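Local coordinates for thymocyte nuclear protein 1 (Leishmania major, PDB 2AR1), which is of unknown function but, as an EVE-domain protein of the PUA clan, probably binds nucleic acid carrying modified bases, at residues H29-D34 with V65-S70; L80-R85 with K118-W123. All blocks are in the same frame, centred on the assembly; numbering follows the deposited sequence.

Contact 1 of 2, residues H29-D34 with V65-S70; sequences HKFSID and VLFYHS
With CG anti to its backbone N (chi1 -164°), F67 reaches from its strand to the start of helix 33-39, while H69 CG lies anti to the carbonyl carbon (chi1 -71°), and the imidazole beyond it reaches the same turn of chain with NE2. The two rings meet the backbone around I33 differently. H69 NE2 accepts the amide of I33, N to NE2 3.1 Å, in a nearly straight bond (162° at the hydrogen) with the N-H in the plane of the imidazole; NE2 therefore carries a lone pair here, and a proton on the ring would sit on ND1. The F67 ring turns a face to the same residue: I33 CA stands over it, 3.9 Å from the centroid, a CH-pi contact, and I33 CD1 packs over that ring 3.8 Å from F67 CG. This is the N-terminus of the helix, where S32 is the N-cap and its OG takes a weak bond from D34 N at 3.1 Å. The imidazole thus satisfies the I33 amide in this first turn. F31 crosses F67 at about a right angle, its CD2 3.8 Å from F67 CZ at the edge of the F67 ring. W44 meets the F67 ring with its plane nearly perpendicular, and L36 also touches it.

Contact 2 of 2, residues L80-R85 with K118-W123; sequences LAEVVR and KFVARW
A classic beta bulge interrupts the antiparallel pairing of L80-V84 with K118-W123, two neighbouring strands in the mixed sheet of the EVE domain: V120 and A121 both face L80. The carbonyl of L80 is gripped twice, by V120 N at 2.9 Å from L80 O and by A121 N at 3.1 Å from the same oxygen. Both donors approach from one face of the carbonyl plane, and A121 N stands above it, 36° out. L80 N returns a bond to A121 O, closing the hydrogen-bonded pair L80-A121. Past the bulge the register has shifted by one residue. A81 and F119 form a non-hydrogen-bonded pair, then E82 and K118 bond in both directions, with K118 N 2.8 Å from E82 O and E82 N giving to K118 O.

The extra residue also shapes the side-chain packing on the face that carries L80, E82, K118 and A121. V120 CG2 leans against E82 CB at 3.7 Å, and V120 CB packs on L80 CB. Farther along, the branched end of L80 crosses the indole of W123, with CD2 3.7 Å from W123 CZ2; L163 and I162 of helix 156-169 touch L80 and W123 respectively, so that helix packs on the face of the sheet carrying L80.

At the other end E82 and K118 lie side by side, pointing the same way. K118 CG lies between the backbone N and the carbonyl carbon (chi1 82°), which sets it against V84 CG1 and E82 CB. The lysine stem carries most of the contact with E82: K118 CE rests 3.7 Å from E82 CD, whereas the charges stay beyond salt-bridge range, E82 OE2 to K118 NZ 4.3 Å. V84 meets that stem at about a right angle, its CG1 also touching K118 CB.

Contact 1 is buried, joining the start of helix 33-39 to strand 64-69; contact 2 is partly buried and pairs strand 76-89 with strand 113-128. Both reach one sheet, in which strands 64-69 and 76-89 are neighbours, and V65 O and A81 N, 2.8 Å apart, probably form a hydrogen bond between them. Aromatic packing and one imidazole-to-amide bond hold contact 1, whereas a backbone ladder dominates contact 2, with a charged pair toward its more exposed end. The helix start also reaches strand 113-128: D34 OD1 makes a salt bridge to R122 NE, and I33 CD1 packs near A121 O, beside the bulge.

Contact 1 of 2, residues H29-D34 with V65-S70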
loop_
_atom_site.group_PDB
_atom_site.type_symbol
_atom_site.label_atom_id
_atom_site.label_comp_id
_atom_site.label_asym_id
_atom_site.label_seq_id
_atom_site.Cartn_x
_atom_site.Cartn_y
_atom_site.Cartn_z
ATOM N N HIS A 29 -2.163 -3.180 13.528
ATOM C CA HIS A 29 -2.596 -4.193 14.475
ATOM C C HIS A 29 -3.189 -5.403 13.731
ATOM O O HIS A 29 -3.372 -6.471 14.304
ATOM C CB HIS A 29 -3.602 -3.621 15.467
ATOM C CG HIS A 29 -4.940 -3.347 14.864
ATOM N ND1 HIS A 29 -5.114 -2.448 13.845
ATOM C CD2 HIS A 29 -6.165 -3.840 15.157
ATOM C CE1 HIS A 29 -6.398 -2.395 13.540
ATOM N NE2 HIS A 29 -7.054 -3.239 14.308
ATOM N N LYS A 30 -3.456 -5.229 12.446
ATOM C CA LYS A 30 -3.924 -6.296 11.556
ATOM C C LYS A 30 -2.775 -6.822 10.748
ATOM O O LYS A 30 -2.543 -8.031 10.734
ATOM C CB LYS A 30 -4.999 -5.784 10.591
ATOM C CG LYS A 30 -6.385 -5.651 11.190
ATOM C CD LYS A 30 -7.372 -5.094 10.186
ATOM C CE LYS A 30 -8.594 -4.542 10.880
ATOM N NZ LYS A 30 -9.635 -4.064 9.855
ATOM N N PHE A 31 -2.045 -5.920 10.091
ATOM C CA PHE A 31 -0.931 -6.323 9.253
ATOM C C PHE A 31 0.025 -5.160 9.119
ATOM O O PHE A 31 -0.294 -4.129 8.513
ATOM C CB PHE A 31 -1.480 -6.781 7.903
ATOM C CG PHE A 31 -0.446 -7.360 6.960
ATOM C CD1 PHE A 31 -0.131 -8.706 7.007
ATOM C CD2 PHE A 31 0.200 -6.570 6.048
ATOM C CE1 PHE A 31 0.814 -9.252 6.170
ATOM C CE2 PHE A 31 1.120 -7.126 5.154
ATOM C CZ PHE A 31 1.443 -8.467 5.240
ATOM N N SER A 32 1.192 -5.308 9.748
ATOM C CA SER A 32 2.183 -4.258 9.762
ATOM C C SER A 32 3.329 -4.534 8.820
ATOM O O SER A 32 3.471 -5.619 8.261
ATOM C CB SER A 32 2.710 -4.101 11.175
ATOM O OG SER A 32 3.560 -5.199 11.488
ATOM N N ILE A 33 4.220 -3.560 8.710
ATOM C CA ILE A 33 5.440 -3.783 7.929
ATOM C C ILE A 33 6.243 -5.021 8.456
ATOM O O ILE A 33 6.851 -5.710 7.692
ATOM C CB ILE A 33 6.326 -2.522 7.933
ATOM C CG1 ILE A 33 7.534 -2.688 6.988
ATOM C CG2 ILE A 33 6.867 -2.219 9.369
ATOM C CD1 ILE A 33 7.215 -2.931 5.480
ATOM N N ASP A 34 6.152 -5.314 9.745
ATOM C CA ASP A 34 6.887 -6.456 10.337
ATOM C C ASP A 34 6.271 -7.808 9.965
ATOM O O ASP A 34 6.964 -8.809 9.898
ATOM C CB ASP A 34 6.890 -6.245 11.835
ATOM C CG ASP A 34 7.661 -5.010 12.229
ATOM O OD1 ASP A 34 8.710 -4.746 11.566
ATOM O OD2 ASP A 34 7.274 -4.311 13.214
ATOM N N VAL A 65 6.533 0.521 -3.610
ATOM C CA VAL A 65 5.418 0.699 -2.715
ATOM C C VAL A 65 5.869 1.283 -1.367
ATOM O O VAL A 65 6.763 0.712 -0.727
ATOM C CB VAL A 65 4.755 -0.665 -2.455
ATOM C CG1 VAL A 65 3.795 -0.564 -1.317
ATOM C CG2 VAL A 65 4.032 -1.133 -3.633
ATOM N N LEU A 66 5.267 2.390 -0.964
ATOM C CA LEU A 66 5.311 2.960 0.448
ATOM C C LEU A 66 4.333 2.178 1.256
ATOM O O LEU A 66 3.145 2.142 0.957
ATOM C CB LEU A 66 5.018 4.441 0.462
ATOM C CG LEU A 66 5.914 5.289 -0.414
ATOM C CD1 LEU A 66 5.429 6.703 -0.593
ATOM C CD2 LEU A 66 7.339 5.233 0.061
ATOM N N PHE A 67 4.849 1.565 2.348
ATOM C CA PHE A 67 4.013 0.813 3.255
ATOM C C PHE A 67 3.545 1.827 4.340
ATOM O O PHE A 67 4.343 2.277 5.159
ATOM C CB PHE A 67 4.797 -0.321 3.880
ATOM C CG PHE A 67 3.934 -1.367 4.517
ATOM C CD1 PHE A 67 3.305 -1.158 5.688
ATOM C CD2 PHE A 67 3.810 -2.621 3.903
ATOM C CE1 PHE A 67 2.476 -2.150 6.268
ATOM C CE2 PHE A 67 3.040 -3.666 4.495
ATOM C CZ PHE A 67 2.348 -3.418 5.656
ATOM N N TYR A 68 2.274 2.117 4.376
ATOM C CA TYR A 68 1.740 3.161 5.233
ATOM C C TYR A 68 0.876 2.552 6.291
ATOM O O TYR A 68 -0.093 1.890 5.974
ATOM C CB TYR A 68 0.917 4.180 4.411
ATOM C CG TYR A 68 0.377 5.367 5.183
ATOM C CD1 TYR A 68 -0.813 5.271 5.855
ATOM C CD2 TYR A 68 1.083 6.558 5.253
ATOM C CE1 TYR A 68 -1.352 6.359 6.533
ATOM C CE2 TYR A 68 0.578 7.642 5.963
ATOM C CZ TYR A 68 -0.617 7.523 6.642
ATOM O OH TYR A 68 -1.075 8.615 7.338
ATOM N N HIS A 69 1.232 2.811 7.576
ATOM C CA HIS A 69 0.389 2.442 8.696
ATOM C C HIS A 69 -0.707 3.467 8.960
ATOM O O HIS A 69 -0.420 4.654 9.217
ATOM C CB HIS A 69 1.238 2.316 9.978
ATOM C CG HIS A 69 2.120 1.127 9.987
ATOM N ND1 HIS A 69 3.025 0.905 11.016
ATOM C CD2 HIS A 69 2.248 0.077 9.145
ATOM C CE1 HIS A 69 3.642 -0.237 10.803
ATOM N NE2 HIS A 69 3.184 -0.776 9.696
ATOM N N SER A 70 -1.961 2.998 8.872
ATOM C CA SER A 70 -3.136 3.799 9.090
ATOM C C SER A 70 -3.881 3.402 10.342
ATOM O O SER A 70 -3.657 2.287 10.882
ATOM C CB SER A 70 -4.083 3.695 7.861
ATOM O OG SER A 70 -4.385 2.336 7.568
#

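Contact 2 of 2, residues L80-R85 with K118-W123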
loop_
_atom_site.group_PDB
_atom_site.type_symbol
_atom_site.label_atom_id
_atom_site.label_comp_id
_atom_site.label_asym_id
_atom_site.label_seq_id
_atom_site.Cartn_x
_atom_site.Cartn_y
_atom_site.Cartn_z
ATOM N N LEU A 80 8.996 -0.080 3.036
ATOM C CA LEU A 80 8.958 -0.178 1.608
ATOM C C LEU A 80 8.667 -1.617 1.193
ATOM O O LEU A 80 9.118 -2.587 1.820
ATOM C CB LEU A 80 10.326 0.239 1.005
ATOM C CG LEU A 80 10.812 1.671 1.265
ATOM C CD1 LEU A 80 12.041 1.910 0.490
ATOM C CD2 LEU A 80 9.726 2.660 0.763
ATOM N N ALA A 81 7.882 -1.722 0.113
ATOM C CA ALA A 81 7.639 -2.982 -0.536
ATOM C C ALA A 81 7.801 -2.838 -2.067
ATOM O O ALA A 81 8.088 -1.750 -2.602
ATOM C CB ALA A 81 6.261 -3.512 -0.205
ATOM N N GLU A 82 7.577 -3.940 -2.732
ATOM C CA GLU A 82 7.722 -3.986 -4.218
ATOM C C GLU A 82 6.694 -4.939 -4.792
ATOM O O GLU A 82 6.399 -5.928 -4.202
ATOM C CB GLU A 82 9.117 -4.352 -4.619
ATOM C CG GLU A 82 9.293 -4.481 -6.064
ATOM C CD GLU A 82 10.766 -4.691 -6.455
ATOM O OE1 GLU A 82 11.619 -4.122 -5.751
ATOM O OE2 GLU A 82 11.062 -5.382 -7.493
ATOM N N VAL A 83 6.016 -4.553 -5.877
ATOM C CA VAL A 83 5.044 -5.454 -6.453
ATOM C C VAL A 83 5.766 -6.669 -7.102
ATOM O O VAL A 83 6.709 -6.525 -7.932
ATOM C CB VAL A 83 4.172 -4.694 -7.512
ATOM C CG1 VAL A 83 3.251 -5.648 -8.285
ATOM C CG2 VAL A 83 3.396 -3.576 -6.791
ATOM N N VAL A 84 5.343 -7.891 -6.750
ATOM C CA VAL A 84 5.892 -9.084 -7.406
ATOM C C VAL A 84 4.958 -9.993 -8.256
ATOM O O VAL A 84 5.425 -10.869 -8.936
ATOM C CB VAL A 84 6.714 -9.982 -6.440
ATOM C CG1 VAL A 84 7.890 -9.172 -5.868
ATOM C CG2 VAL A 84 5.831 -10.529 -5.343
ATOM N N ARG A 85 3.658 -9.741 -8.222
ATOM C CA ARG A 85 2.757 -10.390 -9.143
ATOM C C ARG A 85 1.624 -9.433 -9.499
ATOM O O ARG A 85 1.108 -8.722 -8.645
ATOM C CB ARG A 85 2.122 -11.616 -8.526
ATOM C CG ARG A 85 1.522 -12.514 -9.636
ATOM C CD ARG A 85 0.556 -13.578 -9.199
ATOM N NE ARG A 85 0.226 -14.491 -10.323
ATOM C CZ ARG A 85 -0.626 -14.210 -11.328
ATOM N NH1 ARG A 85 -1.268 -13.004 -11.448
ATOM N NH2 ARG A 85 -0.844 -15.160 -12.240
ATOM N N LYS A 118 6.371 -7.769 -2.088
ATOM C CA LYS A 118 7.521 -8.287 -1.361
ATOM C C LYS A 118 8.035 -7.211 -0.417
ATOM O O LYS A 118 7.926 -6.015 -0.689
ATOM C CB LYS A 118 8.641 -8.826 -2.284
ATOM C CG LYS A 118 9.587 -7.799 -2.862
ATOM C CD LYS A 118 10.839 -8.514 -3.393
ATOM C CE LYS A 118 11.413 -7.802 -4.587
ATOM N NZ LYS A 118 12.804 -8.365 -4.902
ATOM N N PHE A 119 8.498 -7.620 0.761
ATOM C CA PHE A 119 9.156 -6.752 1.667
ATOM C C PHE A 119 10.416 -6.181 1.046
ATOM O O PHE A 119 11.187 -6.948 0.452
ATOM C CB PHE A 119 9.678 -7.596 2.861
ATOM C CG PHE A 119 10.477 -6.789 3.820
ATOM C CD1 PHE A 119 9.858 -5.901 4.704
ATOM C CD2 PHE A 119 11.857 -6.925 3.847
ATOM C CE1 PHE A 119 10.628 -5.146 5.573
ATOM C CE2 PHE A 119 12.622 -6.150 4.706
ATOM C CZ PHE A 119 12.027 -5.321 5.567
ATOM N N VAL A 120 10.702 -4.912 1.303
ATOM C CA VAL A 120 11.961 -4.292 0.820
ATOM C C VAL A 120 12.753 -3.662 1.973
ATOM O O VAL A 120 13.955 -3.881 2.074
ATOM C CB VAL A 120 11.670 -3.215 -0.265
ATOM C CG1 VAL A 120 12.909 -2.465 -0.610
ATOM C CG2 VAL A 120 11.086 -3.870 -1.531
ATOM N N ALA A 121 12.041 -2.885 2.795
ATOM C CA ALA A 121 12.669 -2.173 3.930
ATOM C C ALA A 121 11.708 -1.885 5.087
ATOM O O ALA A 121 10.538 -1.653 4.881
ATOM C CB ALA A 121 13.296 -0.937 3.480
ATOM N N ARG A 122 12.275 -1.957 6.313
ATOM C CA ARG A 122 11.574 -1.698 7.530
ATOM C C ARG A 122 12.301 -0.493 8.123
ATOM O O ARG A 122 13.493 -0.591 8.434
ATOM C CB ARG A 122 11.630 -2.901 8.472
ATOM C CG ARG A 122 10.630 -2.912 9.658
ATOM C CD ARG A 122 10.778 -1.835 10.673
ATOM N NE ARG A 122 9.970 -2.227 11.809
ATOM C CZ ARG A 122 9.825 -1.500 12.905
ATOM N NH1 ARG A 122 10.434 -0.336 12.993
ATOM N NH2 ARG A 122 9.108 -1.941 13.921
ATOM N N TRP A 123 11.643 0.644 8.242
ATOM C CA TRP A 123 12.339 1.818 8.639
ATOM C C TRP A 123 12.398 1.831 10.180
ATOM O O TRP A 123 11.445 1.377 10.867
ATOM C CB TRP A 123 11.677 3.071 8.111
ATOM C CG TRP A 123 11.818 3.221 6.661
ATOM C CD1 TRP A 123 12.626 2.454 5.826
ATOM C CD2 TRP A 123 11.162 4.210 5.816
ATOM N NE1 TRP A 123 12.477 2.915 4.516
ATOM C CE2 TRP A 123 11.620 3.994 4.502
ATOM C CE3 TRP A 123 10.271 5.293 6.069
ATOM C CZ2 TRP A 123 11.206 4.828 3.422
ATOM C CZ3 TRP A 123 9.822 6.094 4.963
ATOM C CH2 TRP A 123 10.324 5.844 3.683
#